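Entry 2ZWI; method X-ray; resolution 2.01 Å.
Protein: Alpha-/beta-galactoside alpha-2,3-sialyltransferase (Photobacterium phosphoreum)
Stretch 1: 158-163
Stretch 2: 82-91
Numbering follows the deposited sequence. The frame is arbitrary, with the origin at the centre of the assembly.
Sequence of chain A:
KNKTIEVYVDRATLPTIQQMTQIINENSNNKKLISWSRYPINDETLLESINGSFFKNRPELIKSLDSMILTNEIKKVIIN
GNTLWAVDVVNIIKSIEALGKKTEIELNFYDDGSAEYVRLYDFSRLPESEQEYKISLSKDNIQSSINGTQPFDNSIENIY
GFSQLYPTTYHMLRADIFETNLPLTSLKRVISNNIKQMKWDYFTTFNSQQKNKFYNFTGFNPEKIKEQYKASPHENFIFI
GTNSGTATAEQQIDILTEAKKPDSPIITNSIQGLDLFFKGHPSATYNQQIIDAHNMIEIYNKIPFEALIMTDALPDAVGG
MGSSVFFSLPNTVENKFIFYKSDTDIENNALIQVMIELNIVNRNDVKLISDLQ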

# COMPACT_ATOMS: atom_id res chain seq x y z
N ASN A 158 -9.59 8.03 -13.69
CA ASN A 158 -9.59 6.71 -14.34
C ASN A 158 -9.42 5.57 -13.37
O ASN A 158 -10.24 4.64 -13.35
CB ASN A 158 -8.50 6.64 -15.43
CG ASN A 158 -8.86 7.44 -16.67
OD1 ASN A 158 -9.98 7.93 -16.80
ND2 ASN A 158 -7.92 7.56 -17.60
N ILE A 159 -8.36 5.62 -12.57
CA ILE A 159 -8.07 4.55 -11.62
C ILE A 159 -9.16 4.40 -10.55
O ILE A 159 -9.46 3.29 -10.15
CB ILE A 159 -6.64 4.65 -11.01
CG1 ILE A 159 -6.50 5.85 -10.07
CG2 ILE A 159 -5.60 4.70 -12.13
CD1 ILE A 159 -5.12 5.98 -9.43
N TYR A 160 -9.78 5.52 -10.15
CA TYR A 160 -10.93 5.45 -9.24
C TYR A 160 -12.30 5.42 -9.95
O TYR A 160 -13.35 5.66 -9.32
CB TYR A 160 -10.87 6.55 -8.17
CG TYR A 160 -9.81 6.33 -7.11
CD1 TYR A 160 -9.93 5.31 -6.17
CD2 TYR A 160 -8.68 7.16 -7.04
CE1 TYR A 160 -8.95 5.09 -5.19
CE2 TYR A 160 -7.71 6.97 -6.05
CZ TYR A 160 -7.85 5.93 -5.13
OH TYR A 160 -6.89 5.72 -4.16
N GLY A 161 -12.31 5.12 -11.25
CA GLY A 161 -13.53 5.25 -12.05
C GLY A 161 -14.16 3.96 -12.55
O GLY A 161 -15.09 4.02 -13.36
N PHE A 162 -13.67 2.82 -12.07
CA PHE A 162 -14.11 1.51 -12.58
C PHE A 162 -15.49 1.07 -12.10
O PHE A 162 -16.13 0.24 -12.76
CB PHE A 162 -13.09 0.41 -12.23
CG PHE A 162 -11.87 0.39 -13.10
CD1 PHE A 162 -11.70 -0.60 -14.06
CD2 PHE A 162 -10.86 1.36 -12.94
CE1 PHE A 162 -10.56 -0.63 -14.87
CE2 PHE A 162 -9.72 1.34 -13.74
CZ PHE A 162 -9.56 0.35 -14.71
N SER A 163 -15.96 1.58 -10.95
CA SER A 163 -17.30 1.21 -10.46
C SER A 163 -18.44 1.66 -11.41
O SER A 163 -19.58 1.20 -11.29
CB SER A 163 -17.54 1.69 -9.02
OG SER A 163 -17.85 3.08 -8.98
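Stretch 2 82-91: NTLWAVDVVN

Stretch 2 packs on stretch 1 through apolar contacts, with no hydrogen bond between them. The two segments lie far apart in the chain, and no touching pair is closer than 72 residues in sequence. Together they bury 314 Å² of surface.

Stretch 1 carries the end of a helix. N158 and I159 are helical, and Y160 is the first residue to leave helical phi/psi. G161 N still bonds back to N158 O at 3.0 Å. Stretch 2 goes from turn into helix, and the contacts advance in the same sense along both stretches. T83 to A86 form a type I beta turn, closed by A86 N to T83 O at 3.0 Å. W85 N also donates to N82 OD1 at 3.1 Å, so the N82 side chain helps to hold the turn. The helix that follows continues beyond N91. Within it, V90 N bonds to A86 O at 2.9 Å, and N91 N bonds to V87 O at 3.1 Å.

The backbones come nearest at I159 and A86, with I159 CA and A86 CA 6.0 Å apart. I159 covers the most surface. Its CA-to-CB bond points toward stretch 2, and chi1 is p with chi2 t. I159 CB lies 3.5 Å from T83 O, a carbonyl already engaged in the turn. I159 CD1 reaches T83 CG2 at 4.0 Å and L84 CA at 4.3 Å. I159 CG2 meets A86 CB at 4.1 Å. Both branches lie near T83 O; only CG2 reaches A86 CB.

T83 is the main residue on the other side. It also points toward its partner stretch, and its methyl serves two neighbours. Besides meeting I159, T83 CG2 sits over one face of the Y160 ring. It is 3.9 Å from Y160 CE1 and makes a CH-pi contact, with T83 CG2 4.2 Å from the centroid of the Y160 ring and 20° off the ring normal. The CA-to-CB bond of Y160 points sideways, but the end of its side chain comes nearer to stretch 2.

F162 extends the contact to the helix of stretch 2. Its CA-to-CB bond points toward that stretch, and chi1 is m. F162 CE2 lies 3.9 Å from A86 CB. F162 CZ lies 3.6 Å from V90 CG2, which sits at the ring edge, near its plane. A86 and V90 are four residues apart, about one helical turn, so one ring can touch both. A86 CB is shared with I159.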

# COMPACT_ATOMS: atom_id res chain seq x y z
N ASN A 82 -3.83 -3.52 -7.97
CA ASN A 82 -3.16 -2.35 -7.42
C ASN A 82 -3.76 -1.13 -8.12
O ASN A 82 -3.71 -1.04 -9.34
CB ASN A 82 -1.66 -2.51 -7.70
CG ASN A 82 -0.84 -1.29 -7.32
OD1 ASN A 82 -1.18 -0.17 -7.64
ND2 ASN A 82 0.29 -1.53 -6.64
N THR A 83 -4.35 -0.21 -7.36
CA THR A 83 -5.05 0.95 -7.92
C THR A 83 -4.17 1.79 -8.87
O THR A 83 -4.56 2.04 -10.00
CB THR A 83 -5.67 1.82 -6.81
OG1 THR A 83 -6.41 0.98 -5.91
CG2 THR A 83 -6.62 2.86 -7.39
N LEU A 84 -2.98 2.19 -8.43
CA LEU A 84 -2.07 2.95 -9.30
C LEU A 84 -1.81 2.19 -10.61
O LEU A 84 -1.77 2.77 -11.68
CB LEU A 84 -0.74 3.22 -8.58
CG LEU A 84 0.27 4.14 -9.29
CD1 LEU A 84 -0.31 5.55 -9.47
CD2 LEU A 84 1.56 4.17 -8.49
N TRP A 85 -1.65 0.87 -10.50
CA TRP A 85 -1.36 0.00 -11.62
C TRP A 85 -2.62 -0.69 -12.14
O TRP A 85 -2.60 -1.85 -12.54
CB TRP A 85 -0.30 -1.02 -11.20
CG TRP A 85 1.02 -0.36 -10.93
CD1 TRP A 85 1.64 -0.20 -9.72
CD2 TRP A 85 1.86 0.28 -11.90
NE1 TRP A 85 2.82 0.47 -9.88
CE2 TRP A 85 2.98 0.78 -11.21
CE3 TRP A 85 1.78 0.46 -13.29
CZ2 TRP A 85 4.02 1.45 -11.86
CZ3 TRP A 85 2.81 1.13 -13.94
CH2 TRP A 85 3.92 1.62 -13.22
N ALA A 86 -3.73 0.05 -12.15
CA ALA A 86 -4.99 -0.46 -12.69
C ALA A 86 -4.82 -0.98 -14.12
O ALA A 86 -5.60 -1.81 -14.58
CB ALA A 86 -6.07 0.62 -12.64
N VAL A 87 -3.79 -0.50 -14.82
CA VAL A 87 -3.48 -0.98 -16.19
C VAL A 87 -3.37 -2.52 -16.25
O VAL A 87 -3.79 -3.13 -17.23
CB VAL A 87 -2.19 -0.32 -16.79
CG1 VAL A 87 -0.94 -0.77 -16.05
CG2 VAL A 87 -2.08 -0.61 -18.30
N ASP A 88 -2.80 -3.13 -15.22
CA ASP A 88 -2.70 -4.58 -15.18
C ASP A 88 -4.09 -5.23 -15.14
O ASP A 88 -4.32 -6.20 -15.85
CB ASP A 88 -1.84 -5.05 -14.01
CG ASP A 88 -0.39 -4.60 -14.13
OD1 ASP A 88 0.25 -4.43 -13.09
OD2 ASP A 88 0.11 -4.43 -15.27
N VAL A 89 -5.01 -4.71 -14.33
CA VAL A 89 -6.37 -5.26 -14.35
C VAL A 89 -7.14 -4.94 -15.64
O VAL A 89 -7.89 -5.77 -16.12
CB VAL A 89 -7.19 -5.10 -12.98
CG1 VAL A 89 -6.41 -4.39 -11.89
CG2 VAL A 89 -8.60 -4.56 -13.19
N VAL A 90 -6.89 -3.77 -16.23
CA VAL A 90 -7.43 -3.45 -17.57
C VAL A 90 -7.11 -4.56 -18.60
O VAL A 90 -8.00 -5.03 -19.32
CB VAL A 90 -6.90 -2.08 -18.11
CG1 VAL A 90 -7.26 -1.89 -19.59
CG2 VAL A 90 -7.45 -0.92 -17.28
N ASN A 91 -5.85 -4.98 -18.65
CA ASN A 91 -5.43 -6.02 -19.59
C ASN A 91 -6.01 -7.40 -19.28
O ASN A 91 -6.24 -8.20 -20.19
CB ASN A 91 -3.90 -6.06 -19.68
CG ASN A 91 -3.36 -5.01 -20.63
OD1 ASN A 91 -3.32 -5.22 -21.84
ND2 ASN A 91 -2.94 -3.86 -20.08